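Local coordinates for protein methylmalonate-semialdehyde dehydrogenase (Oceanimonas doudoroffii, PDB 4ZZ7) that catalyses the NAD-dependent, acylating oxidation of methylmalonate semialdehyde as a member of the aldehyde dehydrogenase family, at residues 45-53 and 213-221; 341-351 and 370-381. All blocks are in the same frame, centred on the assembly; numbering follows the deposited sequence.

Interaction 1: 45-53 and 213-221; sequences VEQAISAAQ and ALLHDDRVK
Ile49 lays its CG2 methyl over one face of the Arg219 guanidinium, 3.5 Å from NE and displaced toward the rim of the group. CG2 stands anti to the backbone N, while the CG1 branch (chi1 -63°) carries CD1 the other way, to 3.6 Å from OD2 of Asp217. One branched aliphatic side chain of helix 42-61 thus lies across an arginine-aspartate pair in the turn between helix 208-216 and strand 220-226. Within that pair Arg219 grips Asp217 side-on: NH2 bonds to OD2 at 2.8 Å, nearly straight at 172°, while NE meets the syn lone pair of OD1, both oxygens lying in the guanidinium plane. OD1 also takes the backbone N of Arg219 on its anti lone pair, forming an Asx turn, so a short aspartate suits the first residue after the helix. The remaining nitrogen, NH1, donates across the contact to OG of Ser50 at 2.7 Å. That hydroxyl donates in turn to the carbonyl O of Glu46, one helical turn back, which fixes its rotation and leaves it ready to accept from the arginine. Deeper in, the contact is apolar: Val45 CG1 touches both Ala213 CB and, at 3.7 Å, Leu214 CD2, the small alanine letting the helices come close. Leu214 and Val220 also rest on Ala146 of strand 144-148, so the contact packs an N-terminal helix beside the Rossmann-type nucleotide-binding sheet. Waters bridge the two segments, one joining Glu46 OE1 to Asp217 OD2 and another Ser50 OG to Arg219 NH2. With two bonds to a carboxylate and one to a hydroxyl, the guanidinium is fixed in rotation, with the Ile49 methyl over one face, and its charge is probably largely balanced by Asp217, which would ease its packing against a hydrocarbon surface.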
loop_
_atom_site.group_PDB
_atom_site.type_symbol
_atom_site.label_atom_id
_atom_site.label_comp_id
_atom_site.label_asym_id
_atom_site.label_seq_id
_atom_site.Cartn_x
_atom_site.Cartn_y
_atom_site.Cartn_z
ATOM N N VAL A 45 -12.747 28.145 -25.583
ATOM C CA VAL A 45 -12.439 26.916 -24.852
ATOM C C VAL A 45 -11.361 26.139 -25.623
ATOM O O VAL A 45 -10.369 25.721 -25.039
ATOM C CB VAL A 45 -13.696 26.030 -24.626
ATOM C CG1 VAL A 45 -13.326 24.709 -23.985
ATOM C CG2 VAL A 45 -14.714 26.729 -23.741
ATOM N N GLU A 46 -11.551 25.978 -26.931
ATOM C CA GLU A 46 -10.617 25.226 -27.774
ATOM C C GLU A 46 -9.207 25.808 -27.750
ATOM O O GLU A 46 -8.252 25.062 -27.815
ATOM C CB GLU A 46 -11.135 25.124 -29.213
ATOM C CG GLU A 46 -12.257 24.101 -29.414
ATOM C CD GLU A 46 -12.948 24.204 -30.780
ATOM O OE1 GLU A 46 -13.945 23.499 -31.019
ATOM O OE2 GLU A 46 -12.505 24.990 -31.643
ATOM N N GLN A 47 -9.076 27.129 -27.660
ATOM C CA GLN A 47 -7.761 27.753 -27.419
ATOM C C GLN A 47 -7.141 27.245 -26.109
ATOM O O GLN A 47 -5.951 26.937 -26.078
ATOM C CB GLN A 47 -7.847 29.295 -27.383
ATOM C CG GLN A 47 -8.210 29.964 -28.703
ATOM C CD GLN A 47 -8.368 31.483 -28.600
ATOM O OE1 GLN A 47 -7.971 32.115 -27.616
ATOM N NE2 GLN A 47 -8.948 32.072 -29.634
ATOM N N ALA A 48 -7.945 27.180 -25.040
ATOM C CA ALA A 48 -7.473 26.713 -23.719
ATOM C C ALA A 48 -7.014 25.244 -23.767
ATOM O O ALA A 48 -5.930 24.902 -23.313
ATOM C CB ALA A 48 -8.549 26.914 -22.655
ATOM N N ILE A 49 -7.841 24.398 -24.359
ATOM C CA ILE A 49 -7.490 23.009 -24.614
ATOM C C ILE A 49 -6.205 22.883 -25.450
ATOM O O ILE A 49 -5.391 21.992 -25.189
ATOM C CB ILE A 49 -8.638 22.266 -25.331
ATOM C CG1 ILE A 49 -9.898 22.212 -24.451
ATOM C CG2 ILE A 49 -8.234 20.847 -25.680
ATOM C CD1 ILE A 49 -11.175 21.952 -25.227
ATOM N N SER A 50 -6.023 23.752 -26.453
ATOM C CA SER A 50 -4.792 23.766 -27.290
ATOM C C SER A 50 -3.551 24.206 -26.521
ATOM O O SER A 50 -2.463 23.670 -26.748
ATOM C CB SER A 50 -4.950 24.670 -28.486
ATOM O OG SER A 50 -5.932 24.154 -29.341
ATOM N N ALA A 51 -3.719 25.177 -25.622
ATOM C CA ALA A 51 -2.665 25.572 -24.685
ATOM C C ALA A 51 -2.282 24.431 -23.762
ATOM O O ALA A 51 -1.088 24.211 -23.505
ATOM C CB ALA A 51 -3.118 26.752 -23.852
ATOM N N ALA A 52 -3.300 23.728 -23.254
ATOM C CA ALA A 52 -3.108 22.571 -22.390
ATOM C C ALA A 52 -2.333 21.497 -23.144
ATOM O O ALA A 52 -1.247 21.109 -22.737
ATOM C CB ALA A 52 -4.449 22.032 -21.907
ATOM N N GLN A 53 -2.885 21.062 -24.267
ATOM C CA GLN A 53 -2.265 20.024 -25.075
ATOM C C GLN A 53 -0.844 20.372 -25.485
ATOM O O GLN A 53 0.019 19.520 -25.507
ATOM C CB GLN A 53 -3.098 19.764 -26.326
ATOM C CG GLN A 53 -2.679 18.540 -27.135
ATOM C CD GLN A 53 -2.861 17.215 -26.388
ATOM O OE1 GLN A 53 -3.934 16.914 -25.871
ATOM N NE2 GLN A 53 -1.812 16.413 -26.340
ATOM N N ALA A 213 -18.258 22.170 -24.854
ATOM C CA ALA A 213 -17.020 22.205 -25.655
ATOM C C ALA A 213 -16.009 21.232 -25.083
ATOM O O ALA A 213 -15.440 20.422 -25.812
ATOM C CB ALA A 213 -16.417 23.599 -25.716
ATOM N N LEU A 214 -15.803 21.310 -23.772
ATOM C CA LEU A 214 -14.920 20.374 -23.070
ATOM C C LEU A 214 -15.317 18.876 -23.304
ATOM O O LEU A 214 -14.473 18.026 -23.701
ATOM C CB LEU A 214 -14.914 20.683 -21.570
ATOM C CG LEU A 214 -14.381 22.054 -21.155
ATOM C CD1 LEU A 214 -14.758 22.346 -19.709
ATOM C CD2 LEU A 214 -12.878 22.136 -21.352
ATOM N N LEU A 215 -16.598 18.574 -23.090
ATOM C CA LEU A 215 -17.105 17.209 -23.225
ATOM C C LEU A 215 -16.915 16.609 -24.638
ATOM O O LEU A 215 -16.669 15.408 -24.802
ATOM C CB LEU A 215 -18.577 17.165 -22.828
ATOM C CG LEU A 215 -18.870 17.539 -21.375
ATOM C CD1 LEU A 215 -20.362 17.679 -21.138
ATOM C CD2 LEU A 215 -18.290 16.535 -20.414
ATOM N N HIS A 216 -17.011 17.460 -25.654
ATOM C CA HIS A 216 -17.009 16.999 -27.043
ATOM C C HIS A 216 -15.651 17.085 -27.741
ATOM O O HIS A 216 -15.456 16.443 -28.763
ATOM C CB HIS A 216 -18.096 17.743 -27.807
ATOM C CG HIS A 216 -19.483 17.345 -27.406
ATOM N ND1 HIS A 216 -20.102 17.825 -26.275
ATOM C CD2 HIS A 216 -20.367 16.496 -27.982
ATOM C CE1 HIS A 216 -21.313 17.304 -26.183
ATOM N NE2 HIS A 216 -21.496 16.486 -27.202
ATOM N N ASP A 217 -14.708 17.849 -27.189
ATOM C CA ASP A 217 -13.336 17.889 -27.720
ATOM C C ASP A 217 -12.568 16.600 -27.395
ATOM O O ASP A 217 -12.405 16.231 -26.253
ATOM C CB ASP A 217 -12.578 19.083 -27.160
ATOM C CG ASP A 217 -11.290 19.363 -27.905
ATOM O OD1 ASP A 217 -10.355 18.523 -27.876
ATOM O OD2 ASP A 217 -11.205 20.449 -28.504
ATOM N N ASP A 218 -12.054 15.950 -28.422
ATOM C CA ASP A 218 -11.403 14.651 -28.278
ATOM C C ASP A 218 -10.103 14.688 -27.484
ATOM O O ASP A 218 -9.691 13.652 -26.943
ATOM C CB ASP A 218 -11.166 14.011 -29.657
ATOM C CG ASP A 218 -12.473 13.662 -30.370
ATOM O OD1 ASP A 218 -13.570 13.984 -29.830
ATOM O OD2 ASP A 218 -12.408 13.079 -31.479
ATOM N N ARG A 219 -9.470 15.860 -27.398
ATOM C CA ARG A 219 -8.238 16.003 -26.586
ATOM C C ARG A 219 -8.467 15.929 -25.051
ATOM O O ARG A 219 -7.523 15.696 -24.302
ATOM C CB ARG A 219 -7.503 17.300 -26.936
ATOM C CG ARG A 219 -7.036 17.370 -28.362
ATOM C CD ARG A 219 -6.646 18.771 -28.785
ATOM N NE ARG A 219 -7.790 19.658 -28.897
ATOM C CZ ARG A 219 -7.703 20.942 -29.230
ATOM N NH1 ARG A 219 -6.525 21.498 -29.496
ATOM N NH2 ARG A 219 -8.802 21.694 -29.288
ATOM N N VAL A 220 -9.698 16.164 -24.600
ATOM C CA VAL A 220 -10.035 16.108 -23.196
ATOM C C VAL A 220 -10.239 14.651 -22.882
ATOM O O VAL A 220 -11.188 14.044 -23.358
ATOM C CB VAL A 220 -11.332 16.891 -22.856
ATOM C CG1 VAL A 220 -11.660 16.781 -21.378
ATOM C CG2 VAL A 220 -11.199 18.362 -23.220
ATOM N N LYS A 221 -9.367 14.120 -22.042
ATOM C CA LYS A 221 -9.335 12.721 -21.708
ATOM C C LYS A 221 -10.006 12.347 -20.387
ATOM O O LYS A 221 -10.178 11.162 -20.130
ATOM C CB LYS A 221 -7.881 12.261 -21.672
ATOM C CG LYS A 221 -7.410 11.631 -22.970
ATOM C CD LYS A 221 -7.027 12.652 -24.010
ATOM C CE LYS A 221 -7.398 12.183 -25.420
ATOM N NZ LYS A 221 -6.660 10.984 -25.907
HETATM O O HOH W 1 -13.960 20.740 -30.044
HETATM O O HOH W 2 -8.548 23.771 -31.076
HETATM O O HOH W 3 -5.101 15.313 -23.827
#

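Interaction 2: 341-351 and 370-381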
loop_
_atom_site.group_PDB
_atom_site.type_symbol
_atom_site.label_atom_id
_atom_site.label_comp_id
_atom_site.label_asym_id
_atom_site.label_seq_id
_atom_site.Cartn_x
_atom_site.Cartn_y
_atom_site.Cartn_z
ATOM N N SER A 341 -44.041 25.367 1.193
ATOM C CA SER A 341 -44.417 23.996 0.828
ATOM C C SER A 341 -44.470 23.081 2.031
ATOM O O SER A 341 -45.367 22.246 2.129
ATOM C CB SER A 341 -43.433 23.409 -0.195
ATOM O OG SER A 341 -43.528 21.989 -0.292
ATOM N N ALA A 342 -43.512 23.230 2.941
ATOM C CA ALA A 342 -43.488 22.402 4.147
ATOM C C ALA A 342 -44.628 22.774 5.091
ATOM O O ALA A 342 -45.272 21.900 5.685
ATOM C CB ALA A 342 -42.157 22.518 4.856
ATOM N N GLU A 343 -44.880 24.077 5.215
ATOM C CA GLU A 343 -46.003 24.565 6.029
ATOM C C GLU A 343 -47.364 24.167 5.459
ATOM O O GLU A 343 -48.246 23.721 6.194
ATOM C CB GLU A 343 -45.941 26.077 6.152
ATOM C CG GLU A 343 -46.905 26.610 7.188
ATOM C CD GLU A 343 -46.675 28.063 7.482
ATOM O OE1 GLU A 343 -46.579 28.395 8.683
ATOM O OE2 GLU A 343 -46.584 28.852 6.511
ATOM N N GLN A 344 -47.507 24.355 4.150
ATOM C CA GLN A 344 -48.686 23.926 3.423
ATOM C C GLN A 344 -48.979 22.437 3.610
ATOM O O GLN A 344 -50.129 22.095 3.852
ATOM C CB GLN A 344 -48.555 24.244 1.934
ATOM C CG GLN A 344 -49.869 24.118 1.167
ATOM C CD GLN A 344 -49.684 24.063 -0.344
ATOM O OE1 GLN A 344 -48.584 24.295 -0.860
ATOM N NE2 GLN A 344 -50.766 23.752 -1.065
ATOM N N GLN A 345 -47.966 21.564 3.517
ATOM C CA GLN A 345 -48.183 20.089 3.644
ATOM C C GLN A 345 -48.325 19.552 5.087
ATOM O O GLN A 345 -48.350 18.351 5.294
ATOM C CB GLN A 345 -47.101 19.304 2.883
ATOM C CG GLN A 345 -47.159 19.496 1.369
ATOM C CD GLN A 345 -46.019 18.816 0.614
ATOM O OE1 GLN A 345 -44.848 18.904 1.001
ATOM N NE2 GLN A 345 -46.351 18.159 -0.482
ATOM N N GLY A 346 -48.412 20.443 6.072
ATOM C CA GLY A 346 -48.726 20.074 7.461
ATOM C C GLY A 346 -47.611 20.233 8.491
ATOM O O GLY A 346 -47.823 19.951 9.666
ATOM N N ALA A 347 -46.431 20.691 8.064
ATOM C CA ALA A 347 -45.242 20.747 8.940
ATOM C C ALA A 347 -45.268 21.976 9.824
ATOM O O ALA A 347 -45.763 23.013 9.411
ATOM C CB ALA A 347 -43.953 20.726 8.126
ATOM N N THR A 348 -44.718 21.843 11.028
ATOM C CA THR A 348 -44.633 22.929 12.016
ATOM C C THR A 348 -43.403 23.833 11.748
ATOM O O THR A 348 -42.253 23.366 11.756
ATOM C CB THR A 348 -44.527 22.365 13.467
ATOM O OG1 THR A 348 -45.489 21.321 13.685
ATOM C CG2 THR A 348 -44.721 23.468 14.510
ATOM N N ILE A 349 -43.641 25.122 11.506
ATOM C CA ILE A 349 -42.549 26.072 11.274
ATOM C C ILE A 349 -42.135 26.669 12.618
ATOM O O ILE A 349 -42.447 27.811 12.936
ATOM C CB ILE A 349 -42.930 27.176 10.259
ATOM C CG1 ILE A 349 -43.351 26.573 8.908
ATOM C CG2 ILE A 349 -41.776 28.159 10.043
ATOM C CD1 ILE A 349 -42.300 25.721 8.211
ATOM N N VAL A 350 -41.385 25.878 13.380
ATOM C CA VAL A 350 -40.955 26.237 14.746
ATOM C C VAL A 350 -40.168 27.538 14.814
ATOM O O VAL A 350 -40.401 28.326 15.711
ATOM C CB VAL A 350 -40.080 25.138 15.395
ATOM C CG1 VAL A 350 -39.631 25.547 16.796
ATOM C CG2 VAL A 350 -40.827 23.818 15.473
ATOM N N VAL A 351 -39.215 27.730 13.908
ATOM C CA VAL A 351 -38.469 28.994 13.810
ATOM C C VAL A 351 -38.541 29.491 12.374
ATOM O O VAL A 351 -38.122 28.779 11.464
ATOM C CB VAL A 351 -36.989 28.842 14.228
ATOM C CG1 VAL A 351 -36.304 30.202 14.285
ATOM C CG2 VAL A 351 -36.872 28.175 15.589
ATOM N N THR A 370 -33.966 28.637 9.752
ATOM C CA THR A 370 -35.314 28.149 10.026
ATOM C C THR A 370 -35.294 26.709 10.539
ATOM O O THR A 370 -34.451 25.924 10.132
ATOM C CB THR A 370 -36.234 28.258 8.779
ATOM O OG1 THR A 370 -36.245 27.025 8.063
ATOM C CG2 THR A 370 -35.798 29.353 7.861
ATOM N N LEU A 371 -36.246 26.384 11.413
ATOM C CA LEU A 371 -36.436 25.032 11.941
ATOM C C LEU A 371 -37.829 24.577 11.562
ATOM O O LEU A 371 -38.787 25.295 11.834
ATOM C CB LEU A 371 -36.317 25.035 13.451
ATOM C CG LEU A 371 -35.754 23.772 14.091
ATOM C CD1 LEU A 371 -35.817 23.876 15.602
ATOM C CD2 LEU A 371 -36.511 22.537 13.658
ATOM N N ILE A 372 -37.944 23.413 10.918
ATOM C CA ILE A 372 -39.250 22.804 10.588
ATOM C C ILE A 372 -39.384 21.530 11.425
ATOM O O ILE A 372 -38.416 20.803 11.569
ATOM C CB ILE A 372 -39.377 22.490 9.091
ATOM C CG1 ILE A 372 -39.096 23.751 8.276
ATOM C CG2 ILE A 372 -40.778 22.010 8.792
ATOM C CD1 ILE A 372 -39.094 23.560 6.772
ATOM N N ASP A 373 -40.555 21.269 11.997
ATOM C CA ASP A 373 -40.758 20.086 12.858
ATOM C C ASP A 373 -41.928 19.285 12.286
ATOM O O ASP A 373 -42.715 19.802 11.483
ATOM C CB ASP A 373 -40.977 20.520 14.329
ATOM C CG ASP A 373 -40.909 19.345 15.365
ATOM O OD1 ASP A 373 -40.459 18.219 15.069
ATOM O OD2 ASP A 373 -41.329 19.565 16.520
ATOM N N HIS A 374 -41.993 18.003 12.651
ATOM C CA HIS A 374 -43.052 17.069 12.192
ATOM C C HIS A 374 -43.104 16.948 10.668
ATOM O O HIS A 374 -44.178 17.048 10.060
ATOM C CB HIS A 374 -44.430 17.470 12.744
ATOM C CG HIS A 374 -44.447 17.642 14.227
ATOM N ND1 HIS A 374 -44.571 18.876 14.832
ATOM C CD2 HIS A 374 -44.314 16.741 15.230
ATOM C CE1 HIS A 374 -44.531 18.726 16.145
ATOM N NE2 HIS A 374 -44.368 17.441 16.412
ATOM N N VAL A 375 -41.937 16.734 10.061
ATOM C CA VAL A 375 -41.858 16.584 8.610
ATOM C C VAL A 375 -41.990 15.104 8.333
ATOM O O VAL A 375 -41.641 14.275 9.190
ATOM C CB VAL A 375 -40.570 17.186 7.970
ATOM C CG1 VAL A 375 -40.177 18.499 8.623
ATOM C CG2 VAL A 375 -39.412 16.223 8.031
ATOM N N THR A 376 -42.491 14.782 7.145
ATOM C CA THR A 376 -42.765 13.388 6.782
ATOM C C THR A 376 -42.132 13.026 5.436
ATOM O O THR A 376 -41.874 13.922 4.625
ATOM C CB THR A 376 -44.290 13.081 6.761
ATOM O OG1 THR A 376 -44.969 13.944 5.832
ATOM C CG2 THR A 376 -44.901 13.217 8.173
ATOM N N PRO A 377 -41.900 11.714 5.182
ATOM C CA PRO A 377 -41.269 11.307 3.927
ATOM C C PRO A 377 -42.050 11.676 2.683
ATOM O O PRO A 377 -41.475 11.674 1.598
ATOM C CB PRO A 377 -41.171 9.784 4.046
ATOM C CG PRO A 377 -41.224 9.506 5.502
ATOM C CD PRO A 377 -42.135 10.555 6.063
ATOM N N GLU A 378 -43.328 12.013 2.844
ATOM C CA GLU A 378 -44.210 12.314 1.708
ATOM C C GLU A 378 -44.138 13.775 1.235
ATOM O O GLU A 378 -44.672 14.097 0.172
ATOM C CB GLU A 378 -45.675 11.876 1.954
ATOM C CG GLU A 378 -46.154 11.752 3.403
ATOM C CD GLU A 378 -45.671 10.468 4.116
ATOM O OE1 GLU A 378 -45.705 10.436 5.366
ATOM O OE2 GLU A 378 -45.246 9.482 3.454
ATOM N N MET A 379 -43.460 14.637 2.004
ATOM C CA MET A 379 -43.384 16.080 1.713
ATOM C C MET A 379 -42.311 16.373 0.670
ATOM O O MET A 379 -41.266 15.760 0.662
ATOM C CB MET A 379 -43.087 16.880 2.986
ATOM C CG MET A 379 -44.019 16.611 4.160
ATOM S SD MET A 379 -43.627 17.613 5.616
ATOM C CE MET A 379 -44.986 17.290 6.735
ATOM N N THR A 380 -42.579 17.328 -0.206
ATOM C CA THR A 380 -41.681 17.649 -1.315
ATOM C C THR A 380 -40.431 18.319 -0.802
ATOM O O THR A 380 -39.341 18.135 -1.337
ATOM C CB THR A 380 -42.345 18.611 -2.313
ATOM O OG1 THR A 380 -43.641 18.128 -2.625
ATOM C CG2 THR A 380 -41.557 18.707 -3.609
ATOM N N SER A 381 -40.604 19.131 0.226
ATOM C CA SER A 381 -39.484 19.799 0.875
ATOM C C SER A 381 -38.505 18.812 1.563
ATOM O O SER A 381 -37.324 19.138 1.745
ATOM C CB SER A 381 -40.023 20.847 1.858
ATOM O OG SER A 381 -41.203 20.393 2.502
#
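An antiparallel strand pair with a classic beta bulge joins 341-351 to 370-381 at the edge of the larger mixed sheet. Just before strand 348-351 a Schellman motif ends helix 329-344, with Gly346 as its C-prime residue; the positive phi there calls for glycine. Thr348 pairs with Asp373 and Val351 with Leu371, and the bulge sets Val350 and Val351 both opposite Leu371. The branched Ile372 reaches three partners at once: CG2 meets Ala347 CB at 3.5 Å, CG1 runs beside Ile349 CD1, and CD1 reaches Ala342 CB at 3.8 Å. An alanine here would lose all three of these contacts and is likely to open a gap between strand 370-373 and the end of the helix. The Asp373 carboxylate turns to Arg395 of the next strand, in a salt bridge. The long unbranched chain of Met379 lets CE come to 3.8 Å from Ala347 CB. Beside it Gln345, extended beyond CG, accepts from Thr380 N through OE1 at 3.0 Å, near the start of helix 380-383. At the strand end Thr348 OG1 lies at the edge of the His374 ring, hydrogen-bonded to ND1 at 2.9 Å.

Interactions 1 and 2 sit on opposite sides of the chain's centre, their own centres 46 Å apart and their nearest atoms about 27 Å, so neither touches the other. Segments 45-53 and 213-221 belong to the nucleotide-binding side: the side chain of Leu214 is about 4 Å from that of Lys175, an NAD-binding residue, and about 9 Å from the bound NAD. Segments 341-351 and 370-381 belong to the other main sheet, in what is probably the catalytic domain of this family; there the side chain of Ser381 lies about 10 Å from that of Glu385, which also binds NAD. Interaction 1 thus lies closer to the known NAD-binding residues, and the two contacts belong to different sheets.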